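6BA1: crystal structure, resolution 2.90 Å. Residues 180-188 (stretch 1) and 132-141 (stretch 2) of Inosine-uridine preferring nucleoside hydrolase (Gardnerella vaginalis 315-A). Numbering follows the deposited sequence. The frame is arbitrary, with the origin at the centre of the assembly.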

ATOM      1  N   ALA A 180      -7.808  16.972   7.556  1.00 27.67           N
ATOM      2  CA  ALA A 180      -6.643  17.823   7.319  1.00 27.23           C
ATOM      3  C   ALA A 180      -5.589  17.105   6.488  1.00 26.34           C
ATOM      4  O   ALA A 180      -5.097  17.638   5.489  1.00 26.66           O
ATOM      5  CB  ALA A 180      -6.050  18.267   8.641  1.00 26.64           C
ATOM      6  N   ALA A 181      -5.248  15.896   6.919  1.00 25.42           N
ATOM      7  CA  ALA A 181      -4.293  15.053   6.199  1.00 24.72           C
ATOM      8  C   ALA A 181      -4.708  14.833   4.740  1.00 25.53           C
ATOM      9  O   ALA A 181      -3.862  14.872   3.846  1.00 25.45           O
ATOM     10  CB  ALA A 181      -4.122  13.717   6.907  1.00 24.00           C
ATOM     11  N   ASP A 182      -6.006  14.621   4.510  1.00 26.47           N
ATOM     12  CA  ASP A 182      -6.537  14.487   3.151  1.00 27.54           C
ATOM     13  C   ASP A 182      -6.244  15.743   2.335  1.00 28.31           C
ATOM     14  O   ASP A 182      -5.717  15.659   1.219  1.00 28.64           O
ATOM     15  CB  ASP A 182      -8.049  14.209   3.169  1.00 28.64           C
ATOM     16  CG  ASP A 182      -8.607  13.827   1.788  1.00 29.84           C
ATOM     17  OD1 ASP A 182      -7.908  13.162   0.994  1.00 29.60           O
ATOM     18  OD2 ASP A 182      -9.763  14.190   1.497  1.00 31.20           O
ATOM     19  N   ILE A 183      -6.565  16.901   2.911  1.00 28.74           N
ATOM     20  CA  ILE A 183      -6.371  18.190   2.244  1.00 29.73           C
ATOM     21  C   ILE A 183      -4.906  18.362   1.829  1.00 29.01           C
ATOM     22  O   ILE A 183      -4.629  18.755   0.693  1.00 29.90           O
ATOM     23  CB  ILE A 183      -6.862  19.365   3.133  1.00 30.30           C
ATOM     24  CG1 ILE A 183      -8.396  19.325   3.270  1.00 31.52           C
ATOM     25  CG2 ILE A 183      -6.434  20.719   2.567  1.00 31.30           C
ATOM     26  CD1 ILE A 183      -8.927  19.968   4.536  1.00 31.75           C
ATOM     27  N   LEU A 184      -3.988  18.035   2.741  1.00 27.59           N
ATOM     28  CA  LEU A 184      -2.551  18.092   2.463  1.00 26.91           C
ATOM     29  C   LEU A 184      -2.133  17.186   1.308  1.00 26.99           C
ATOM     30  O   LEU A 184      -1.446  17.626   0.389  1.00 27.54           O
ATOM     31  CB  LEU A 184      -1.745  17.713   3.714  1.00 25.50           C
ATOM     32  CG  LEU A 184      -0.231  17.518   3.553  1.00 24.76           C
ATOM     33  CD1 LEU A 184       0.439  18.744   2.963  1.00 25.45           C
ATOM     34  CD2 LEU A 184       0.389  17.156   4.884  1.00 23.63           C
ATOM     35  N   PHE A 185      -2.536  15.920   1.373  1.00 26.60           N
ATOM     36  CA  PHE A 185      -2.103  14.916   0.390  1.00 26.70           C
ATOM     37  C   PHE A 185      -2.609  15.287  -1.003  1.00 28.25           C
ATOM     38  O   PHE A 185      -1.842  15.282  -1.976  1.00 28.71           O
ATOM     39  CB  PHE A 185      -2.610  13.516   0.777  1.00 26.27           C
ATOM     40  CG  PHE A 185      -1.861  12.853   1.916  1.00 24.95           C
ATOM     41  CD1 PHE A 185      -1.149  13.577   2.867  1.00 24.18           C
ATOM     42  CD2 PHE A 185      -1.911  11.473   2.052  1.00 24.69           C
ATOM     43  CE1 PHE A 185      -0.492  12.928   3.905  1.00 23.20           C
ATOM     44  CE2 PHE A 185      -1.256  10.826   3.094  1.00 23.74           C
ATOM     45  CZ  PHE A 185      -0.547  11.553   4.017  1.00 23.01           C
ATOM     46  N   ARG A 186      -3.898  15.628  -1.063  1.00 29.20           N
ATOM     47  CA  ARG A 186      -4.554  16.079  -2.290  1.00 30.96           C
ATOM     48  C   ARG A 186      -4.062  17.432  -2.810  1.00 31.84           C
ATOM     49  O   ARG A 186      -4.120  17.667  -4.021  1.00 33.28           O
ATOM     50  CB  ARG A 186      -6.074  16.171  -2.084  1.00 31.89           C
ATOM     51  CG  ARG A 186      -6.768  14.835  -1.919  1.00 31.66           C
ATOM     52  CD  ARG A 186      -8.245  14.893  -2.307  1.00 33.25           C
ATOM     53  NE  ARG A 186      -8.623  13.684  -3.055  1.00 33.83           N
ATOM     54  CZ  ARG A 186      -9.130  12.567  -2.535  1.00 33.40           C
ATOM     55  NH1 ARG A 186      -9.355  12.427  -1.230  1.00 32.38           N
ATOM     56  NH2 ARG A 186      -9.407  11.559  -3.356  1.00 34.19           N
ATOM     57  N   SER A 187      -3.601  18.312  -1.913  1.00 31.18           N
ATOM     58  CA  SER A 187      -3.096  19.644  -2.284  1.00 32.09           C
ATOM     59  C   SER A 187      -2.199  19.673  -3.522  1.00 32.84           C
ATOM     60  O   SER A 187      -2.274  20.599  -4.326  1.00 34.46           O
ATOM     61  CB  SER A 187      -2.300  20.267  -1.134  1.00 30.96           C
ATOM     62  OG  SER A 187      -1.030  19.651  -0.992  1.00 29.69           O
ATOM     63  N   GLY A 188      -1.345  18.668  -3.650  1.00 31.84           N
ATOM     64  CA  GLY A 188      -0.367  18.599  -4.728  1.00 32.50           C
ATOM     65  C   GLY A 188       0.966  19.180  -4.327  1.00 31.82           C
ATOM     66  O   GLY A 188       1.856  19.330  -5.162  1.00 32.53           O
TER
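Stretch 2 132-141: PMTNIAAALK

The contact between these two segments of one chain is centred on a pair of alanines. Ala137 of stretch 2 points its methyl group toward stretch 1, where it meets Ala180, and the two CB atoms, Ala180 CB and Ala137 CB, lie 3.5 Å apart. Because neither side chain extends beyond a methyl, the backbones can come close: Ala180 CA and Ala137 CA are 5.1 Å apart. The same small methyl lets Ala180 rest on the backbone at the beginning of stretch 2, with Ala180 CB 3.6 Å from Thr134 N and 3.9 Å from Met133 C.

Around this point the second stretch is built as follows. Pro132 leads in with an extended psi of 150°, and the chain then turns into a helix that runs through Lys141 and beyond. The first turns are held by regular backbone hydrogen bonds, such as Ala137 N to Met133 O at 3.0 Å and Leu140 N to Ile136 O at 2.9 Å. Stretch 1 carries the last turns of a helix that begins earlier in the chain. The two helix axes approach to 8.2 Å and cross at 55°, their N-to-C directions inclined by the same angle, so the chains run broadly the same way while diverging too steeply for a long, continuous seam.

Next to the alanine pair, larger apolar side chains fill the space. Met133 points toward stretch 1 with all three chi angles in the m well, a folded shape that lays its flexible thioether chain along the neighbouring helix. Its CG lies 3.8 Å from Ala181 CB, where a small residue leaves room for it, and its CE reaches Leu184 CD2 at 3.2 Å, a tight approach for two methyl carbons. Leu184 leaves its backbone sideways, but with chi1 t and chi2 p its end comes nearer to stretch 2. The branched end suits this junction: CD2 also lies 4.1 Å from Ile136 CG2, while Leu184 CD1 packs 3.9 Å from Leu140 CD1. Leu140, one helical turn after Ile136, points toward stretch 1 and carries the apolar surface onward from Ala137.

The packing loosens at Ile183, an exposed residue whose CB is 4.5 Å from Ala137 CB; here the isoleucine covers the side of the alanine contact. Farther along, Ser187 turns toward stretch 2 and sets its CB 3.9 Å from Leu140 CD1. Ser187 OG donates a very short hydrogen bond of 2.5 Å to Leu184 O and has a further partner elsewhere in the structure, so the hydroxyl is satisfied while its CB borders Leu140. Gly188 then ends the helix with a positive phi of 93°, a conformation that calls for glycine because a CB would be jammed against the preceding carbonyl oxygen.

No hydrogen bond joins the stretches. The charged groups of stretch 1 stay clear of stretch 2 and pair with each other, Arg186 NH1 lying 2.8 Å from Asp182 OD1 in a salt bridge whose hydrogen bond is weak, and both residues also have partners elsewhere in the structure.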

ATOM      1  N   PRO A 132      -0.349  15.941  14.036  1.00 22.05           N
ATOM      2  CA  PRO A 132      -1.451  16.150  13.117  1.00 22.51           C
ATOM      3  C   PRO A 132      -1.199  17.227  12.071  1.00 22.72           C
ATOM      4  O   PRO A 132      -0.463  18.198  12.309  1.00 22.79           O
ATOM      5  CB  PRO A 132      -2.583  16.568  14.040  1.00 23.36           C
ATOM      6  CG  PRO A 132      -2.318  15.784  15.284  1.00 23.21           C
ATOM      7  CD  PRO A 132      -0.822  15.671  15.407  1.00 22.47           C
ATOM      8  N   MET A 133      -1.822  17.048  10.914  1.00 22.99           N
ATOM      9  CA  MET A 133      -1.647  17.935   9.773  1.00 23.41           C
ATOM     10  C   MET A 133      -2.514  19.191   9.880  1.00 24.53           C
ATOM     11  O   MET A 133      -2.367  20.113   9.061  1.00 25.14           O
ATOM     12  CB  MET A 133      -1.958  17.194   8.467  1.00 23.49           C
ATOM     13  CG  MET A 133      -1.347  15.797   8.347  1.00 22.67           C
ATOM     14  SD  MET A 133       0.313  15.598   9.054  1.00 21.73           S
ATOM     15  CE  MET A 133       1.237  16.611   7.939  1.00 21.96           C
ATOM     16  N   THR A 134      -3.414  19.214  10.875  1.00 24.97           N
ATOM     17  CA  THR A 134      -4.319  20.338  11.181  1.00 26.23           C
ATOM     18  C   THR A 134      -3.798  21.728  10.838  1.00 26.88           C
ATOM     19  O   THR A 134      -4.524  22.538  10.248  1.00 28.10           O
ATOM     20  CB  THR A 134      -4.692  20.339  12.685  1.00 26.46           C
ATOM     21  OG1 THR A 134      -5.009  19.003  13.109  1.00 25.91           O
ATOM     22  CG2 THR A 134      -5.885  21.259  12.959  1.00 27.99           C
ATOM     23  N   ASN A 135      -2.549  21.993  11.213  1.00 26.23           N
ATOM     24  CA  ASN A 135      -1.939  23.306  10.996  1.00 26.91           C
ATOM     25  C   ASN A 135      -1.730  23.620   9.517  1.00 27.29           C
ATOM     26  O   ASN A 135      -2.270  24.612   9.020  1.00 28.63           O
ATOM     27  CB  ASN A 135      -0.630  23.445  11.786  1.00 26.22           C
ATOM     28  CG  ASN A 135      -0.849  23.523  13.293  1.00 26.40           C
ATOM     29  OD1 ASN A 135      -1.920  23.892  13.776  1.00 27.35           O
ATOM     30  ND2 ASN A 135       0.184  23.188  14.040  1.00 25.66           N
ATOM     31  N   ILE A 136      -0.972  22.787   8.809  1.00 26.33           N
ATOM     32  CA  ILE A 136      -0.713  23.045   7.377  1.00 26.84           C
ATOM     33  C   ILE A 136      -1.947  22.894   6.458  1.00 27.76           C
ATOM     34  O   ILE A 136      -1.964  23.427   5.345  1.00 28.74           O
ATOM     35  CB  ILE A 136       0.494  22.237   6.842  1.00 25.79           C
ATOM     36  CG1 ILE A 136       0.932  22.801   5.479  1.00 26.62           C
ATOM     37  CG2 ILE A 136       0.192  20.744   6.782  1.00 24.88           C
ATOM     38  CD1 ILE A 136       2.419  22.765   5.230  1.00 26.12           C
ATOM     39  N   ALA A 137      -2.977  22.188   6.926  1.00 27.64           N
ATOM     40  CA  ALA A 137      -4.278  22.175   6.246  1.00 28.79           C
ATOM     41  C   ALA A 137      -4.921  23.559   6.261  1.00 30.46           C
ATOM     42  O   ALA A 137      -5.409  24.034   5.232  1.00 31.77           O
ATOM     43  CB  ALA A 137      -5.208  21.175   6.899  1.00 28.43           C
ATOM     44  N   ALA A 138      -4.923  24.188   7.436  1.00 30.58           N
ATOM     45  CA  ALA A 138      -5.395  25.565   7.592  1.00 32.28           C
ATOM     46  C   ALA A 138      -4.538  26.575   6.812  1.00 32.99           C
ATOM     47  O   ALA A 138      -5.063  27.566   6.298  1.00 34.79           O
ATOM     48  CB  ALA A 138      -5.452  25.943   9.064  1.00 32.26           C
ATOM     49  N   ALA A 139      -3.229  26.322   6.734  1.00 31.78           N
ATOM     50  CA  ALA A 139      -2.311  27.159   5.955  1.00 32.43           C
ATOM     51  C   ALA A 139      -2.603  27.076   4.459  1.00 33.34           C
ATOM     52  O   ALA A 139      -2.738  28.103   3.795  1.00 35.06           O
ATOM     53  CB  ALA A 139      -0.866  26.767   6.225  1.00 30.97           C
ATOM     54  N   LEU A 140      -2.696  25.851   3.945  1.00 32.35           N
ATOM     55  CA  LEU A 140      -3.055  25.607   2.538  1.00 33.26           C
ATOM     56  C   LEU A 140      -4.469  26.085   2.194  1.00 35.06           C
ATOM     57  O   LEU A 140      -4.721  26.548   1.080  1.00 36.65           O
ATOM     58  CB  LEU A 140      -2.917  24.118   2.190  1.00 31.90           C
ATOM     59  CG  LEU A 140      -1.479  23.644   1.972  1.00 30.71           C
ATOM     60  CD1 LEU A 140      -1.353  22.151   2.202  1.00 29.17           C
ATOM     61  CD2 LEU A 140      -0.979  24.030   0.580  1.00 31.86           C
ATOM     62  N   LYS A 141      -5.383  25.940   3.151  1.00 34.96           N
ATOM     63  CA  LYS A 141      -6.723  26.528   3.060  1.00 36.84           C
ATOM     64  C   LYS A 141      -6.623  28.054   2.847  1.00 38.76           C
ATOM     65  O   LYS A 141      -7.063  28.557   1.812  1.00 40.59           O
ATOM     66  CB  LYS A 141      -7.536  26.160   4.319  1.00 36.36           C
ATOM     67  CG  LYS A 141      -8.794  26.978   4.624  1.00 38.37           C
ATOM     68  CD  LYS A 141     -10.027  26.495   3.907  1.00 39.51           C
ATOM     69  CE  LYS A 141     -11.218  27.346   4.362  1.00 41.60           C
ATOM     70  NZ  LYS A 141     -12.538  26.778   3.982  1.00 42.68           N
TER